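PDB 3W5M: alpha-L-rhamnosidase from Streptomyces avermitilis, which cleaves terminal alpha-L-rhamnose from alpha-L-rhamnosides, including citrus flavonoids such as naringin and the plant arabinogalactan-protein gum arabic, and binds L-rhamnose through a calcium-dependent carbohydrate-binding module. Local coordinates for residues V73-A76 with G77-L80; P271-D275 with S276-A280; S364-P367 with G368-L372; K780-A783 with P784-L788. One frame throughout, in Å; residues are numbered along the deposited sequence.

Contact 1 of 4, residues V73-A76 with G77-L80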
# COMPACT_ATOMS: atom_id res chain seq x y z
N VAL A 73 24.03 14.91 1.35
CA VAL A 73 24.91 15.81 0.59
C VAL A 73 24.91 15.37 -0.87
O VAL A 73 25.29 14.23 -1.19
CB VAL A 73 26.34 15.82 1.16
CG1 VAL A 73 27.24 16.76 0.33
CG2 VAL A 73 26.34 16.19 2.62
N PRO A 74 24.47 16.26 -1.80
CA PRO A 74 24.37 15.82 -3.20
C PRO A 74 25.71 15.64 -3.88
O PRO A 74 26.61 16.50 -3.77
CB PRO A 74 23.59 16.95 -3.91
CG PRO A 74 23.54 18.08 -2.94
CD PRO A 74 23.90 17.61 -1.58
N TYR A 75 25.84 14.52 -4.57
CA TYR A 75 26.92 14.34 -5.54
C TYR A 75 27.04 15.58 -6.41
O TYR A 75 26.05 16.05 -6.97
CB TYR A 75 26.65 13.14 -6.40
CG TYR A 75 27.64 12.97 -7.54
CD1 TYR A 75 28.92 12.45 -7.30
CD2 TYR A 75 27.30 13.34 -8.85
CE1 TYR A 75 29.82 12.29 -8.35
CE2 TYR A 75 28.20 13.19 -9.90
CZ TYR A 75 29.46 12.67 -9.65
OH TYR A 75 30.35 12.51 -10.68
N ALA A 76 28.25 16.12 -6.53
CA ALA A 76 28.44 17.33 -7.37
C ALA A 76 29.66 17.23 -8.27
O ALA A 76 30.33 18.22 -8.54
CB ALA A 76 28.47 18.60 -6.52
N GLY A 77 29.95 16.03 -8.74
CA GLY A 77 31.00 15.84 -9.74
C GLY A 77 30.46 15.83 -11.16
O GLY A 77 29.35 16.28 -11.40
N PRO A 78 31.26 15.29 -12.10
CA PRO A 78 30.91 15.24 -13.52
C PRO A 78 29.66 14.38 -13.77
O PRO A 78 29.37 13.49 -12.97
CB PRO A 78 32.16 14.63 -14.17
CG PRO A 78 33.27 15.00 -13.24
CD PRO A 78 32.66 14.89 -11.87
N PRO A 79 28.91 14.65 -14.85
CA PRO A 79 27.65 13.92 -15.08
C PRO A 79 27.84 12.40 -15.02
O PRO A 79 28.77 11.87 -15.64
CB PRO A 79 27.28 14.34 -16.50
CG PRO A 79 27.85 15.72 -16.63
CD PRO A 79 29.17 15.63 -15.93
N LEU A 80 26.96 11.71 -14.30
CA LEU A 80 27.01 10.24 -14.24
C LEU A 80 26.50 9.58 -15.53
O LEU A 80 25.61 10.11 -16.20
CB LEU A 80 26.17 9.74 -13.05
CG LEU A 80 26.51 10.28 -11.66
CD1 LEU A 80 25.49 9.76 -10.65
CD2 LEU A 80 27.91 9.85 -11.27
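Tyr75 reaches forward along its own chain and donates a hydrogen bond from its hydroxyl to the carbonyl of Pro78, with 2.7 Å between Tyr75 OH and Pro78 O. The acceptor offers a lone pair in its carbonyl plane, at a C=O...donor angle of 137°, and lies at the edge of the ring, near the ring plane. With CG of Tyr75 anti to the backbone N (chi1 173°), the phenol extends under the backbone that turns back over it.

Packing supplies the rest. Gly77 N sits 3.4 Å above the ring plane, over its centre, and this close passage suits a glycine: a beta carbon there would collide with Tyr75 OH. The isobutyl group of Leu80 approaches the ring obliquely, CD2 of Leu80 lying 3.6 Å from Tyr75 CZ. Beyond the loop, Trp60 meets the tyrosine ring edge-to-face, while Pro25 touches both Tyr75 and Leu80.

The loop leaves strand 73-74 of the N-terminal immunoglobulin-like domain and leads toward strand 85-94. Pro78 and Pro79 have no backbone N-H to donate, but the carbonyl of Pro78 can still accept, and the tyrosine hydroxyl supplies the donor; the ring below Gly77 adds the apolar part of the contact.

Contact 2 of 4, residues P271-D275 with S276-A280; sequences PDFDD and SGWPA
Asp275 and Trp278 close a type I beta turn, in which Trp278 N donates to Asp275 O over 3.0 Å with an N-H...acceptor angle of 161°. Ser276 and Gly277 occupy its corners, and a water bridges Gly277 N to Asp274 O. Just before it, Asp274 forms an Asx turn: its OD1 accepts from Ser276 N at 2.9 Å, met from above the carboxylate plane. The same OD1 takes a second bond, 2.8 Å from Ser276 OG, on its syn lone pair. Two donors from one serine thus fix the rotation of the Asp274 carboxylate, and the short hydroxyl of serine is well suited to a place so near the backbone.

The other side of the loop is aromatic. Asp275 CB makes a CH-pi contact over one face of the indole, 3.9 Å from the centroid of the five-membered ring of Trp278. Asp275 OD2 forms a salt bridge with Arg160. Phe273 crosses Trp278 at about a right angle between side chains, and CE2 of Phe273 comes within 3.6 Å of Trp278 CZ2. Were Trp278 replaced by an alanine, Asp275 CB would probably lose its aromatic platform and Phe273 its neighbour at CZ2.

Within the CBM67 module, the loop runs from strand 258-260 to strand 282-286 and rests on strand 156-165: Trp278 touches Trp158 and Arg160, and Lys258 bonds to the carbonyls of both Asp275 and Trp278.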
# COMPACT_ATOMS: atom_id res chain seq x y z
N PRO A 271 -33.45 -34.07 -20.31
CA PRO A 271 -33.44 -34.36 -21.74
C PRO A 271 -34.80 -34.70 -22.36
O PRO A 271 -35.10 -34.19 -23.45
CB PRO A 271 -32.47 -35.54 -21.85
CG PRO A 271 -31.48 -35.27 -20.77
CD PRO A 271 -32.27 -34.65 -19.63
N ASP A 272 -35.61 -35.54 -21.71
CA ASP A 272 -36.79 -36.09 -22.40
C ASP A 272 -38.11 -35.35 -22.19
O ASP A 272 -39.19 -35.86 -22.53
CB ASP A 272 -36.94 -37.60 -22.11
CG ASP A 272 -35.94 -38.45 -22.91
OD1 ASP A 272 -35.42 -37.95 -23.94
OD2 ASP A 272 -35.69 -39.61 -22.51
N PHE A 273 -38.02 -34.14 -21.67
CA PHE A 273 -39.17 -33.29 -21.40
C PHE A 273 -39.78 -32.83 -22.72
O PHE A 273 -39.05 -32.55 -23.68
CB PHE A 273 -38.70 -32.07 -20.60
CG PHE A 273 -39.79 -31.11 -20.29
CD1 PHE A 273 -40.62 -31.31 -19.20
CD2 PHE A 273 -40.00 -30.01 -21.12
CE1 PHE A 273 -41.64 -30.41 -18.92
CE2 PHE A 273 -41.02 -29.11 -20.84
CZ PHE A 273 -41.84 -29.31 -19.74
N ASP A 274 -41.11 -32.73 -22.79
CA ASP A 274 -41.70 -32.34 -24.06
C ASP A 274 -41.86 -30.81 -24.19
O ASP A 274 -42.68 -30.22 -23.52
CB ASP A 274 -43.06 -32.99 -24.29
CG ASP A 274 -43.73 -32.47 -25.58
OD1 ASP A 274 -43.00 -32.20 -26.56
OD2 ASP A 274 -44.96 -32.30 -25.58
N ASP A 275 -41.07 -30.20 -25.05
CA ASP A 275 -41.16 -28.75 -25.23
C ASP A 275 -41.65 -28.48 -26.64
O ASP A 275 -41.48 -27.38 -27.19
CB ASP A 275 -39.80 -28.09 -24.96
CG ASP A 275 -38.70 -28.63 -25.85
OD1 ASP A 275 -39.02 -29.33 -26.82
OD2 ASP A 275 -37.51 -28.35 -25.59
N SER A 276 -42.25 -29.49 -27.26
CA SER A 276 -42.63 -29.31 -28.66
C SER A 276 -43.70 -28.20 -28.84
O SER A 276 -43.76 -27.60 -29.91
CB SER A 276 -43.00 -30.63 -29.35
OG SER A 276 -44.19 -31.16 -28.83
N GLY A 277 -44.46 -27.91 -27.80
CA GLY A 277 -45.46 -26.82 -27.81
C GLY A 277 -44.94 -25.44 -27.41
O GLY A 277 -45.70 -24.47 -27.41
N TRP A 278 -43.65 -25.34 -27.07
CA TRP A 278 -43.02 -24.06 -26.67
C TRP A 278 -42.65 -23.29 -27.95
O TRP A 278 -42.09 -23.87 -28.87
CB TRP A 278 -41.73 -24.32 -25.88
CG TRP A 278 -41.86 -24.86 -24.46
CD1 TRP A 278 -42.93 -25.52 -23.90
CD2 TRP A 278 -40.86 -24.79 -23.45
NE1 TRP A 278 -42.65 -25.84 -22.60
CE2 TRP A 278 -41.38 -25.42 -22.30
CE3 TRP A 278 -39.55 -24.26 -23.41
CZ2 TRP A 278 -40.65 -25.52 -21.10
CZ3 TRP A 278 -38.81 -24.35 -22.23
CH2 TRP A 278 -39.38 -24.98 -21.08
N PRO A 279 -42.95 -21.98 -28.02
CA PRO A 279 -42.51 -21.19 -29.17
C PRO A 279 -41.01 -21.00 -29.19
O PRO A 279 -40.34 -21.19 -28.16
CB PRO A 279 -43.16 -19.81 -28.93
CG PRO A 279 -43.51 -19.78 -27.49
CD PRO A 279 -43.75 -21.19 -27.07
N ALA A 280 -40.46 -20.62 -30.35
CA ALA A 280 -39.05 -20.27 -30.43
C ALA A 280 -38.76 -19.03 -29.57
O ALA A 280 -39.59 -18.12 -29.50
CB ALA A 280 -38.65 -19.97 -31.88
O HOH W 1 -44.82 -28.90 -25.26

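Contact 3 of 4, residues S364-P367 with G368-L372; sequences SVRP and GANAL
Asn370 grips the backbone of Arg366 by both ends of its amide, a two-point clasp at the entry to strand 368-377 in a galactose-binding-like beta-sandwich domain. Here the contact is tight. Arg366 N donates to Asn370 OD1 over 2.9 Å, using a lone pair in the plane of the side-chain carbonyl. In return Asn370 ND2 donates to Arg366 O, also at 2.9 Å and nearly straight at 172°; the acceptor lies in the amide plane of Asn370, although the donor stands above the plane of the Arg366 carbonyl. A weak bond from ND2 to Gly368 O adds to the grip. Asparagine suits the place because one short side chain carries both a donor and an acceptor; its CG lies beside the backbone N (chi1 -72°), which turns the amide back over the bend.

Pro367 and Gly368 make that bend. Gly368 has a positive phi of 77°, and a beta carbon on it would collide with Pro367 O. A leucine at Asn370 would probably leave the N-H and carbonyl of Arg366 without these partners and let the bend move more freely. On the inner side, Asn370 packs on Phe309 and Leu311 of the adjoining strand 303-311.

The outer side is looser. Arg366 starts toward the strand, CB lying 3.6 Å from Asn370 OD1, then runs extended from CG to NE and leads away; its side chain touches Asn334 and Pro451. The guanidinium reaches the strand through water: one molecule, in the guanidinium plane at the edge of the group, accepts from Arg366 NH1 and donates to Ala369 O over 2.6 Å.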
# COMPACT_ATOMS: atom_id res chain seq x y z
N SER A 364 23.69 -16.25 -12.40
CA SER A 364 22.62 -17.03 -13.00
C SER A 364 22.79 -17.28 -14.49
O SER A 364 22.21 -18.22 -15.01
CB SER A 364 21.27 -16.34 -12.76
OG SER A 364 20.53 -16.99 -11.74
N VAL A 365 23.57 -16.46 -15.19
CA VAL A 365 23.70 -16.66 -16.63
C VAL A 365 24.67 -17.81 -16.90
O VAL A 365 25.50 -18.11 -16.04
CB VAL A 365 24.18 -15.39 -17.38
CG1 VAL A 365 23.12 -14.30 -17.29
CG2 VAL A 365 25.49 -14.89 -16.81
N ARG A 366 24.55 -18.42 -18.07
CA ARG A 366 25.33 -19.61 -18.45
C ARG A 366 25.98 -19.46 -19.81
O ARG A 366 25.46 -18.74 -20.68
CB ARG A 366 24.41 -20.83 -18.54
CG ARG A 366 23.73 -21.22 -17.26
CD ARG A 366 22.79 -22.40 -17.51
NE ARG A 366 22.12 -22.81 -16.28
CZ ARG A 366 21.21 -23.78 -16.18
NH1 ARG A 366 20.86 -24.51 -17.24
NH2 ARG A 366 20.67 -24.04 -15.00
N PRO A 367 27.11 -20.17 -20.02
CA PRO A 367 27.59 -20.36 -21.38
C PRO A 367 26.62 -21.26 -22.11
O PRO A 367 26.08 -22.18 -21.51
CB PRO A 367 28.92 -21.12 -21.19
CG PRO A 367 28.88 -21.69 -19.81
CD PRO A 367 28.07 -20.69 -19.02
N GLY A 368 26.40 -21.00 -23.38
CA GLY A 368 25.49 -21.83 -24.13
C GLY A 368 24.06 -21.48 -23.80
O GLY A 368 23.72 -20.30 -23.69
N ALA A 369 23.25 -22.51 -23.60
CA ALA A 369 21.81 -22.35 -23.59
C ALA A 369 21.27 -21.75 -22.29
O ALA A 369 21.65 -22.14 -21.18
CB ALA A 369 21.12 -23.67 -23.91
N ASN A 370 20.39 -20.78 -22.48
CA ASN A 370 19.80 -20.01 -21.39
C ASN A 370 18.31 -19.89 -21.64
O ASN A 370 17.85 -19.98 -22.79
CB ASN A 370 20.41 -18.60 -21.33
CG ASN A 370 21.83 -18.58 -20.82
OD1 ASN A 370 22.08 -18.26 -19.66
ND2 ASN A 370 22.80 -18.88 -21.70
N ALA A 371 17.53 -19.73 -20.57
CA ALA A 371 16.11 -19.42 -20.70
C ALA A 371 15.75 -18.24 -19.76
O ALA A 371 16.14 -18.23 -18.59
CB ALA A 371 15.28 -20.64 -20.33
N LEU A 372 15.03 -17.27 -20.29
CA LEU A 372 14.49 -16.17 -19.47
C LEU A 372 12.97 -16.32 -19.53
O LEU A 372 12.41 -16.66 -20.57
CB LEU A 372 14.97 -14.82 -20.01
CG LEU A 372 14.50 -13.57 -19.27
CD1 LEU A 372 15.08 -13.54 -17.88
CD2 LEU A 372 14.90 -12.32 -20.06
O HOH W 2 22.46 -24.34 -20.01

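Contact 4 of 4, residues K780-A783 with P784-L788; sequences KDAA and PYTDL
Asp781 and Pro784 cross at about a right angle between side chains at the start of helix 783-800, with OD2 of Asp781 3.6 Å from Pro784 CD. With CG anti to the backbone N (chi1 -179°), Asp781 carries its carboxylate forward toward Ala783 and Pro784. There OD1 accepts a weak capping bond, 3.3 Å from Ala783 N, an Asx turn that occupies an amide left over where the helix begins. An acidic residue fits this end of the helix, whose dipole would probably favour its negative charge.

Proline suits position 784, in the first turn of the helix, where no backbone N-H is needed for an i to i-4 bond; its ring lies against Ala783 CB. Further along, Thr786 turns its side chain back toward Ala782. Ala782 O takes a hydrogen bond from Thr786 N at 2.9 Å, nearly along the C=O axis, and a weak one from Thr786 OG1, the hydroxyl being directed there by its chi1 of -65°. One residue on, Asp787 N donates to Ala783 O over 2.9 Å, while the Asp787 carboxylate heads off to a salt bridge with Arg791.

Tyr785 leaves the helix in another direction, CB lying 3.6 Å from Ala782 O, and its hydroxyl bonds to His724. Its side chain touches Ala772 of helix 756-777 and Leu727 of helix 713-732, and Thr786 also touches Ala772; the helix start is thereby seated against two neighbouring helices of the (alpha/alpha)6-barrel.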
# COMPACT_ATOMS: atom_id res chain seq x y z
N LYS A 780 13.93 31.10 0.10
CA LYS A 780 13.09 31.80 -0.86
C LYS A 780 12.35 32.93 -0.14
O LYS A 780 12.44 33.05 1.08
CB LYS A 780 12.09 30.83 -1.50
CG LYS A 780 12.70 29.85 -2.49
CD LYS A 780 11.62 29.01 -3.14
CE LYS A 780 12.19 28.15 -4.26
NZ LYS A 780 12.11 28.79 -5.60
N ASP A 781 11.63 33.75 -0.90
CA ASP A 781 10.88 34.88 -0.33
C ASP A 781 9.56 34.42 0.32
O ASP A 781 8.61 34.04 -0.38
CB ASP A 781 10.61 35.93 -1.41
CG ASP A 781 9.84 37.14 -0.88
OD1 ASP A 781 9.92 37.41 0.35
OD2 ASP A 781 9.15 37.81 -1.69
N ALA A 782 9.49 34.50 1.64
CA ALA A 782 8.37 33.95 2.39
C ALA A 782 7.25 34.96 2.61
O ALA A 782 6.15 34.56 3.00
CB ALA A 782 8.84 33.40 3.73
N ALA A 783 7.51 36.24 2.35
CA ALA A 783 6.56 37.32 2.69
C ALA A 783 5.16 37.15 2.12
O ALA A 783 4.19 37.32 2.87
CB ALA A 783 7.14 38.72 2.39
N PRO A 784 5.02 36.77 0.83
CA PRO A 784 3.68 36.51 0.30
C PRO A 784 2.88 35.46 1.09
O PRO A 784 1.69 35.65 1.33
CB PRO A 784 3.95 36.00 -1.12
CG PRO A 784 5.23 36.63 -1.51
CD PRO A 784 6.04 36.71 -0.24
N TYR A 785 3.53 34.36 1.48
CA TYR A 785 2.87 33.32 2.26
C TYR A 785 2.59 33.72 3.70
O TYR A 785 1.55 33.37 4.26
CB TYR A 785 3.72 32.05 2.26
CG TYR A 785 4.02 31.50 0.90
CD1 TYR A 785 3.00 31.30 -0.04
CD2 TYR A 785 5.33 31.12 0.55
CE1 TYR A 785 3.27 30.77 -1.30
CE2 TYR A 785 5.61 30.58 -0.70
CZ TYR A 785 4.58 30.41 -1.62
OH TYR A 785 4.85 29.88 -2.87
N THR A 786 3.53 34.43 4.30
CA THR A 786 3.34 34.88 5.67
C THR A 786 2.16 35.84 5.73
O THR A 786 1.35 35.79 6.67
CB THR A 786 4.61 35.53 6.23
OG1 THR A 786 5.64 34.54 6.30
CG2 THR A 786 4.37 36.06 7.63
N ASP A 787 2.09 36.72 4.73
CA ASP A 787 1.01 37.69 4.62
C ASP A 787 -0.34 36.99 4.41
O ASP A 787 -1.35 37.37 5.03
CB ASP A 787 1.29 38.67 3.48
CG ASP A 787 0.07 39.52 3.11
OD1 ASP A 787 -0.45 40.25 3.98
OD2 ASP A 787 -0.39 39.44 1.94
N LEU A 788 -0.35 35.98 3.55
CA LEU A 788 -1.56 35.16 3.34
C LEU A 788 -2.02 34.52 4.62
O LEU A 788 -3.21 34.57 4.92
CB LEU A 788 -1.34 34.09 2.27
CG LEU A 788 -2.53 33.15 2.05
CD1 LEU A 788 -3.79 33.89 1.60
CD2 LEU A 788 -2.17 32.06 1.05

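Overall arrangement
All four contacts are local, formed by residues close in sequence, and they follow one another along the chain in separate domains. Contacts 1 and 4 are the closest pair, with centres 32 Å apart and nearest atoms about 15 Å apart, although one belongs to the N-terminal immunoglobulin-like domain and the other to the helical barrel. Contact 3 lies 36 Å from contact 1, centre to centre. Contact 2 is the outlier, 83 Å between centres from both contact 1 and contact 4, on the opposite side of the chain's centre. None lies at an annotated site: contact 2 shares its module with the calcium and a rhamnose site, and contact 4 shares its domain with the proposed catalytic Glu636 and Glu895.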